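Fe-S binding reductase, putative (Thermus thermophilus, PDB 2D4P) is of unknown function but may be a GNAT-type acyltransferase that transfers groups other than amino-acyl groups. Local coordinates at residues A60-V65 and V92-H98; L76-R81 and A109-F115; E45-L51 and T66-S72. One frame throughout, in Å; residues are numbered along the deposited sequence.

How the contacts relate
From the N terminus, contact 3 opens first. It closes the hairpin of strands 45-56 and 61-70, joining 45-51 to 66-72. Contact 1 opens inside that loop, at 60-65, and closes at 92-98 after helix 73-89. Contacts 3 and 1 therefore cross, and both use strand 61-70. Contact 2 starts within the loop of contact 1, on helix 73-89, and closes last at 109-115, so contacts 1 and 2 also cross. Contacts 3 and 2 follow in series. Together they tie three neighbouring strands of one sheet to two helices. Leu97 touches Ile68, Leu80 and Leu110, so all three contacts meet around it.

Contact 1. Residues A60-V65 and V92-H98; sequences ATTVLV and VYEVALH
This is a parallel strand pairing at one edge of the mixed sheet. Strand 61-70 lies beside the outermost strand, 94-97. The short axes approach to 4.7 Å and cross at -30°. Backbones are extended, except at Tyr93 (phi/psi -74/-40). The firm bridges pair Val63 with Val95 (CA to CA 4.7 Å) and Leu64 with Ala96 (CA to CA 4.9 Å). Val63 N donates to Glu94 O at 2.9 Å. Ala96 N donates to Val63 O at 2.9 Å, and Val65 N to Ala96 O at 2.8 Å. Before the ladder, Tyr93 N reaches Thr61 O at 3.1 Å.

Val63, Val65, Val95 and Leu97 share the face covered by helix 73-89. Val63, Val65 and Val95 are t rotamers. Val63 CG2 meets Val92 CG1 at 3.7 Å, and Val65 CB meets Leu97 CD1 at 3.9 Å. The other face carries Thr62, Leu64, Glu94 and Ala96. There Leu64 CD1 lies 4.0 Å from Ala96 CB and over one face of the His98 ring. One water links Thr62 OG1 (2.6 Å) to Glu94 OE2 (3.1 Å). A second bridges Val65 O (2.5 Å) and His98 N (2.8 Å), beyond the last direct backbone bond. Helix 73-89 completes a beta-alpha-beta crossover, consistent with the parallel strand pair of the GNAT fold.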
# COMPACT_ATOMS: atom_id res chain seq x y z
N ALA A 60 -9.23 -18.82 -1.68
CA ALA A 60 -7.99 -18.10 -1.47
C ALA A 60 -8.30 -16.67 -1.04
O ALA A 60 -9.46 -16.21 -1.10
CB ALA A 60 -7.20 -18.09 -2.74
N THR A 61 -7.26 -15.99 -0.59
CA THR A 61 -7.31 -14.58 -0.21
C THR A 61 -6.33 -13.79 -1.06
O THR A 61 -5.27 -14.28 -1.45
CB THR A 61 -6.99 -14.47 1.27
OG1 THR A 61 -8.01 -15.15 2.01
CG2 THR A 61 -6.96 -13.02 1.79
N THR A 62 -6.71 -12.56 -1.40
CA THR A 62 -5.82 -11.60 -2.01
C THR A 62 -5.59 -10.44 -1.06
O THR A 62 -6.54 -10.03 -0.37
CB THR A 62 -6.47 -11.03 -3.31
OG1 THR A 62 -6.60 -12.09 -4.29
CG2 THR A 62 -5.58 -9.99 -3.94
N VAL A 63 -4.36 -9.93 -1.00
CA VAL A 63 -4.12 -8.67 -0.34
C VAL A 63 -4.12 -7.58 -1.40
O VAL A 63 -3.33 -7.60 -2.33
CB VAL A 63 -2.81 -8.70 0.49
CG1 VAL A 63 -2.36 -7.25 0.81
CG2 VAL A 63 -3.06 -9.48 1.78
N LEU A 64 -5.07 -6.64 -1.28
CA LEU A 64 -5.14 -5.50 -2.16
C LEU A 64 -4.51 -4.28 -1.50
O LEU A 64 -4.85 -3.91 -0.37
CB LEU A 64 -6.60 -5.20 -2.47
CG LEU A 64 -6.87 -4.14 -3.53
CD1 LEU A 64 -6.24 -4.44 -4.91
CD2 LEU A 64 -8.41 -3.97 -3.63
N VAL A 65 -3.57 -3.68 -2.22
CA VAL A 65 -2.98 -2.42 -1.79
C VAL A 65 -3.88 -1.30 -2.34
O VAL A 65 -3.84 -0.97 -3.52
CB VAL A 65 -1.53 -2.24 -2.30
CG1 VAL A 65 -0.95 -0.95 -1.75
CG2 VAL A 65 -0.64 -3.42 -1.94
N VAL A 92 -1.53 -15.77 2.20
CA VAL A 92 -2.30 -15.08 1.16
C VAL A 92 -1.72 -15.50 -0.22
O VAL A 92 -0.52 -15.59 -0.38
CB VAL A 92 -2.18 -13.57 1.40
CG1 VAL A 92 -2.49 -12.76 0.14
CG2 VAL A 92 -3.09 -13.14 2.57
N TYR A 93 -2.61 -15.75 -1.18
CA TYR A 93 -2.25 -16.26 -2.51
C TYR A 93 -1.60 -15.23 -3.42
O TYR A 93 -0.66 -15.58 -4.15
CB TYR A 93 -3.50 -16.82 -3.17
CG TYR A 93 -3.21 -17.45 -4.52
CD1 TYR A 93 -2.72 -18.75 -4.61
CD2 TYR A 93 -3.40 -16.73 -5.69
CE1 TYR A 93 -2.44 -19.32 -5.84
CE2 TYR A 93 -3.15 -17.30 -6.93
CZ TYR A 93 -2.65 -18.58 -7.01
OH TYR A 93 -2.38 -19.17 -8.25
N GLU A 94 -2.08 -14.00 -3.41
CA GLU A 94 -1.51 -12.95 -4.25
C GLU A 94 -1.70 -11.58 -3.67
O GLU A 94 -2.54 -11.38 -2.80
CB GLU A 94 -2.09 -12.99 -5.64
CG GLU A 94 -3.58 -12.70 -5.76
CD GLU A 94 -4.04 -12.73 -7.21
OE1 GLU A 94 -3.69 -13.69 -7.91
OE2 GLU A 94 -4.69 -11.75 -7.67
N VAL A 95 -0.92 -10.64 -4.17
CA VAL A 95 -1.01 -9.25 -3.80
C VAL A 95 -1.28 -8.48 -5.09
O VAL A 95 -0.66 -8.72 -6.13
CB VAL A 95 0.30 -8.75 -3.16
CG1 VAL A 95 0.23 -7.29 -2.83
CG2 VAL A 95 0.71 -9.62 -1.91
N ALA A 96 -2.22 -7.56 -5.02
CA ALA A 96 -2.65 -6.78 -6.19
C ALA A 96 -2.73 -5.31 -5.87
O ALA A 96 -2.96 -4.92 -4.71
CB ALA A 96 -4.03 -7.29 -6.69
N LEU A 97 -2.59 -4.49 -6.91
CA LEU A 97 -2.61 -3.04 -6.77
C LEU A 97 -3.18 -2.47 -8.07
O LEU A 97 -2.89 -2.99 -9.15
CB LEU A 97 -1.15 -2.57 -6.57
CG LEU A 97 -0.80 -1.12 -6.27
CD1 LEU A 97 0.45 -1.06 -5.44
CD2 LEU A 97 -0.60 -0.36 -7.56
N HIS A 98 -3.98 -1.41 -7.97
CA HIS A 98 -4.44 -0.67 -9.15
C HIS A 98 -3.50 0.52 -9.41
O HIS A 98 -3.46 1.48 -8.65
CB HIS A 98 -5.91 -0.22 -8.98
CG HIS A 98 -6.86 -1.35 -8.69
ND1 HIS A 98 -8.06 -1.15 -8.03
CD2 HIS A 98 -6.83 -2.67 -9.00
CE1 HIS A 98 -8.70 -2.30 -7.92
NE2 HIS A 98 -7.97 -3.24 -8.49
O HOH W 1 -7.50 -11.07 -6.53
O HOH W 2 -4.72 -0.01 -5.63

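Contact 2. Residues L76-R81 and A109-F115; sequences LRGLLR and ALKAEGF
A single carboxylate oxygen, Glu113 OE2, accepts hydrogen bonds from two arginines one helical turn apart. Arg77 NE donates to it at 2.6 Å and Arg77 NH2 to the same OE2 at 2.9 Å. Arg81 NH1 reaches Glu113 OE2 at 3.2 Å. These bonds form a salt-bridge network of Arg77, Arg81 and Glu113. Both arginines have chi1 m, but chi3 is p in Arg77 and m in Arg81; with these opposite turns both guanidinium groups reach the one oxygen of Glu113 (m at chi1 and chi2). A water donates to Glu113 OE1 at 2.7 Å and makes a weak bond from Arg77 NH2 at 3.4 Å.

Residues 76-81 are helical, as are 109-112. Glu113 leaves helical values (-103/24), and Gly114 takes a positive phi (85/15). A Schellman motif ends the helix here: Phe115 N bonds Leu110 O at 3.0 Å and Gly114 N bonds Lys111 O at 3.3 Å. The contact joins helices 73-89 and 104-112, the former lying against the sheet through Leu76, Leu79 and Leu80 on Ile68.

The backbones are nearest at Arg77 and Ala109, CA to CA 4.9 Å. Small Ala109 permits this. Its CB touches Leu76 CB at 3.7 Å and Arg77 CG at 3.6 Å. Ala112 CB lies over a face of the Arg77 guanidinium, 3.4 Å from NE. Deeper in, Leu80 (m,t) puts CD1 3.8 Å from Leu110 CD2 and CD2 4.3 Å from Phe115 CZ.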
# COMPACT_ATOMS: atom_id res chain seq x y z
N LEU A 76 9.10 3.07 -1.89
CA LEU A 76 8.03 2.29 -2.50
C LEU A 76 8.36 0.81 -2.51
O LEU A 76 7.51 -0.02 -2.21
CB LEU A 76 7.77 2.81 -3.92
CG LEU A 76 7.15 4.20 -3.97
CD1 LEU A 76 7.20 4.75 -5.43
CD2 LEU A 76 5.74 4.23 -3.43
N ARG A 77 9.60 0.48 -2.87
CA ARG A 77 10.03 -0.92 -2.88
C ARG A 77 9.93 -1.57 -1.50
O ARG A 77 9.45 -2.70 -1.38
CB ARG A 77 11.46 -1.06 -3.39
CG ARG A 77 11.62 -0.89 -4.87
CD ARG A 77 13.04 -1.19 -5.32
NE ARG A 77 13.39 -2.59 -5.08
CZ ARG A 77 14.59 -3.10 -5.31
NH1 ARG A 77 15.57 -2.36 -5.81
NH2 ARG A 77 14.83 -4.37 -5.06
N GLY A 78 10.38 -0.87 -0.46
CA GLY A 78 10.38 -1.43 0.87
C GLY A 78 8.98 -1.61 1.41
O GLY A 78 8.70 -2.59 2.11
N LEU A 79 8.09 -0.68 1.07
CA LEU A 79 6.68 -0.82 1.43
C LEU A 79 6.07 -2.06 0.75
O LEU A 79 5.36 -2.87 1.37
CB LEU A 79 5.89 0.43 1.08
CG LEU A 79 6.18 1.67 1.93
CD1 LEU A 79 5.69 2.90 1.27
CD2 LEU A 79 5.61 1.52 3.33
N LEU A 80 6.36 -2.24 -0.54
CA LEU A 80 5.86 -3.42 -1.24
C LEU A 80 6.39 -4.69 -0.62
O LEU A 80 5.66 -5.64 -0.46
CB LEU A 80 6.22 -3.37 -2.72
CG LEU A 80 5.52 -2.26 -3.51
CD1 LEU A 80 6.20 -2.15 -4.86
CD2 LEU A 80 3.99 -2.55 -3.62
N ARG A 81 7.66 -4.68 -0.25
CA ARG A 81 8.27 -5.86 0.37
C ARG A 81 7.59 -6.16 1.70
O ARG A 81 7.35 -7.34 2.06
CB ARG A 81 9.78 -5.63 0.58
CG ARG A 81 10.60 -5.83 -0.68
CD ARG A 81 12.09 -6.03 -0.45
NE ARG A 81 12.62 -5.08 0.52
CZ ARG A 81 13.10 -3.87 0.22
NH1 ARG A 81 13.16 -3.45 -1.05
NH2 ARG A 81 13.55 -3.08 1.21
N ALA A 109 9.28 0.38 -8.94
CA ALA A 109 9.32 -0.39 -7.69
C ALA A 109 8.58 -1.74 -7.81
O ALA A 109 9.04 -2.77 -7.32
CB ALA A 109 8.74 0.45 -6.55
N LEU A 110 7.42 -1.70 -8.48
CA LEU A 110 6.63 -2.90 -8.72
C LEU A 110 7.41 -3.94 -9.51
O LEU A 110 7.42 -5.11 -9.16
CB LEU A 110 5.35 -2.54 -9.45
CG LEU A 110 4.28 -1.86 -8.58
CD1 LEU A 110 3.20 -1.16 -9.41
CD2 LEU A 110 3.63 -2.86 -7.62
N LYS A 111 8.06 -3.52 -10.59
CA LYS A 111 8.86 -4.45 -11.37
C LYS A 111 10.01 -5.01 -10.54
O LYS A 111 10.30 -6.21 -10.59
CB LYS A 111 9.35 -3.75 -12.65
CG LYS A 111 10.12 -4.65 -13.58
CD LYS A 111 10.24 -4.07 -14.98
CE LYS A 111 11.18 -4.90 -15.84
NZ LYS A 111 11.55 -4.15 -17.10
N ALA A 112 10.65 -4.16 -9.74
CA ALA A 112 11.78 -4.59 -8.93
C ALA A 112 11.37 -5.59 -7.86
O ALA A 112 12.16 -6.42 -7.46
CB ALA A 112 12.51 -3.39 -8.30
N GLU A 113 10.13 -5.51 -7.39
CA GLU A 113 9.66 -6.42 -6.37
C GLU A 113 8.75 -7.54 -6.90
O GLU A 113 7.97 -8.13 -6.13
CB GLU A 113 8.97 -5.63 -5.25
CG GLU A 113 9.86 -4.64 -4.51
CD GLU A 113 11.15 -5.25 -3.98
OE1 GLU A 113 11.17 -6.45 -3.64
OE2 GLU A 113 12.16 -4.54 -3.88
N GLY A 114 8.88 -7.87 -8.18
CA GLY A 114 8.31 -9.10 -8.71
C GLY A 114 6.86 -9.06 -9.13
O GLY A 114 6.23 -10.10 -9.32
N PHE A 115 6.30 -7.86 -9.26
CA PHE A 115 4.93 -7.72 -9.73
C PHE A 115 4.88 -7.69 -11.25
O PHE A 115 5.78 -7.15 -11.92
CB PHE A 115 4.28 -6.45 -9.21
CG PHE A 115 3.93 -6.49 -7.75
CD1 PHE A 115 4.93 -6.46 -6.79
CD2 PHE A 115 2.60 -6.56 -7.35
CE1 PHE A 115 4.61 -6.47 -5.46
CE2 PHE A 115 2.28 -6.60 -6.02
CZ PHE A 115 3.28 -6.58 -5.08
O HOH W 3 13.80 -7.17 -3.43

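Contact 3. Residues E45-L51 and T66-S72; sequences EPMGFAL and TRIEGRS
Glu45 opens strand 45-56 with a salt bridge. Its OE2 accepts from Arg71 NH2 at 2.9 Å and Arg71 NH1 at 3.0 Å. Pro46 follows, packed on helix 11-16. Met47 O accepts from Arg71 N at 2.9 Å, while Met47 SD lies over a face of the Arg71 guanidinium. Met47 (phi/psi -127/-13) and Gly48 both face Ala40 of strand 38-42, a classic beta bulge. Gly48 and Gly70 form a non-hydrogen-bonded pair, CA to CA only 3.9 Å. A CB on Gly48 would clash with Glu69 O.

The two segments belong to an antiparallel hairpin, strands 45-56 and 61-70, extended outside the bulges. Their short axes lie 4.5 Å apart at 169°. Phe49 and Glu69 are a hydrogen-bonded pair: Phe49 N to Glu69 O and Glu69 N to Phe49 O, both 2.9 Å. The Phe49 ring (chi1 p) takes Glu69 CB over its face, a CH-pi contact 4.2 Å from the centroid. Arg67 NE binds Glu69 OE2 at 2.8 Å; the same arginine also donates to Arg21 O and Ala18 O.

Ala50 pairs with Ile68 on the face covered by helix 73-89, Ala50 CB to Ile68 CG1 4.2 Å. Leu51 N donates to Arg67 O at 2.7 Å. Leu51 O accepts from Arg67 N at 3.2 Å and weakly from Thr66 N at 2.8 Å. Thr66 (-68/-38) and Arg67 thus form a second classic bulge opposite Leu51, as in the bulged fourth strand of GNAT enzymes.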
# COMPACT_ATOMS: atom_id res chain seq x y z
N GLU A 45 11.93 11.34 9.37
CA GLU A 45 11.31 11.91 8.19
C GLU A 45 10.37 10.82 7.64
O GLU A 45 10.83 9.72 7.36
CB GLU A 45 12.39 12.25 7.16
CG GLU A 45 11.92 13.00 5.92
CD GLU A 45 11.52 14.43 6.22
OE1 GLU A 45 11.83 14.95 7.32
OE2 GLU A 45 10.88 15.06 5.35
N PRO A 46 9.07 11.08 7.55
CA PRO A 46 8.19 10.11 6.89
C PRO A 46 8.56 10.02 5.40
O PRO A 46 8.86 11.02 4.78
CB PRO A 46 6.78 10.71 7.06
CG PRO A 46 6.91 11.79 8.04
CD PRO A 46 8.33 12.23 8.10
N MET A 47 8.53 8.81 4.85
CA MET A 47 8.95 8.63 3.47
C MET A 47 7.92 7.90 2.60
O MET A 47 8.05 7.90 1.38
CB MET A 47 10.28 7.88 3.42
CG MET A 47 11.50 8.73 3.85
SD MET A 47 11.76 10.15 2.77
CE MET A 47 12.44 9.35 1.30
N GLY A 48 6.91 7.29 3.21
CA GLY A 48 5.86 6.66 2.44
C GLY A 48 4.93 5.87 3.33
O GLY A 48 5.18 5.68 4.52
N PHE A 49 3.84 5.40 2.73
CA PHE A 49 2.97 4.47 3.43
C PHE A 49 2.22 3.60 2.44
O PHE A 49 2.07 3.96 1.28
CB PHE A 49 1.99 5.22 4.37
CG PHE A 49 0.95 6.06 3.65
CD1 PHE A 49 -0.22 5.51 3.16
CD2 PHE A 49 1.13 7.43 3.54
CE1 PHE A 49 -1.15 6.29 2.52
CE2 PHE A 49 0.19 8.22 2.89
CZ PHE A 49 -0.95 7.65 2.40
N ALA A 50 1.76 2.45 2.92
CA ALA A 50 0.93 1.55 2.12
C ALA A 50 -0.28 1.16 2.95
O ALA A 50 -0.13 0.73 4.09
CB ALA A 50 1.71 0.30 1.72
N LEU A 51 -1.47 1.36 2.38
CA LEU A 51 -2.73 0.91 2.98
C LEU A 51 -3.16 -0.30 2.21
O LEU A 51 -3.40 -0.21 1.02
CB LEU A 51 -3.80 1.99 2.85
CG LEU A 51 -3.39 3.35 3.39
CD1 LEU A 51 -4.60 4.26 3.30
CD2 LEU A 51 -2.80 3.31 4.80
N THR A 66 -4.68 -0.77 -1.45
CA THR A 66 -5.64 0.25 -1.71
C THR A 66 -4.98 1.56 -2.06
O THR A 66 -5.46 2.33 -2.91
CB THR A 66 -6.52 0.36 -0.39
OG1 THR A 66 -7.06 -0.96 -0.12
CG2 THR A 66 -7.64 1.22 -0.63
N ARG A 67 -3.87 1.83 -1.38
CA ARG A 67 -3.12 3.05 -1.59
C ARG A 67 -1.67 2.87 -1.24
O ARG A 67 -1.35 2.30 -0.20
CB ARG A 67 -3.70 4.18 -0.73
CG ARG A 67 -3.08 5.50 -1.06
CD ARG A 67 -3.82 6.64 -0.49
NE ARG A 67 -3.20 7.91 -0.87
CZ ARG A 67 -3.55 9.05 -0.33
NH1 ARG A 67 -4.50 9.07 0.61
NH2 ARG A 67 -2.93 10.18 -0.70
N ILE A 68 -0.80 3.44 -2.07
CA ILE A 68 0.62 3.49 -1.72
C ILE A 68 1.15 4.87 -2.12
O ILE A 68 0.81 5.40 -3.19
CB ILE A 68 1.41 2.32 -2.35
CG1 ILE A 68 2.84 2.30 -1.78
CG2 ILE A 68 1.45 2.37 -3.89
CD1 ILE A 68 3.67 1.07 -2.24
N GLU A 69 1.92 5.45 -1.23
CA GLU A 69 2.56 6.72 -1.44
C GLU A 69 4.01 6.58 -1.04
O GLU A 69 4.33 5.86 -0.09
CB GLU A 69 1.88 7.83 -0.63
CG GLU A 69 0.39 8.02 -0.90
CD GLU A 69 0.06 8.46 -2.33
OE1 GLU A 69 0.94 8.93 -3.06
OE2 GLU A 69 -1.12 8.35 -2.70
N GLY A 70 4.89 7.28 -1.75
CA GLY A 70 6.30 7.23 -1.43
C GLY A 70 7.15 8.27 -2.14
O GLY A 70 6.90 8.62 -3.29
N ARG A 71 8.17 8.74 -1.43
CA ARG A 71 9.01 9.84 -1.88
C ARG A 71 10.19 9.39 -2.74
O ARG A 71 10.93 10.24 -3.30
CB ARG A 71 9.51 10.58 -0.67
CG ARG A 71 8.47 11.48 -0.07
CD ARG A 71 9.06 12.74 0.52
NE ARG A 71 8.62 12.94 1.89
CZ ARG A 71 9.22 13.72 2.78
NH1 ARG A 71 10.30 14.42 2.44
NH2 ARG A 71 8.70 13.80 4.00
N SER A 72 10.38 8.08 -2.84
CA SER A 72 11.46 7.52 -3.63
C SER A 72 11.13 6.09 -4.04
O SER A 72 10.30 5.44 -3.42
CB SER A 72 12.75 7.52 -2.81
OG SER A 72 12.67 6.62 -1.71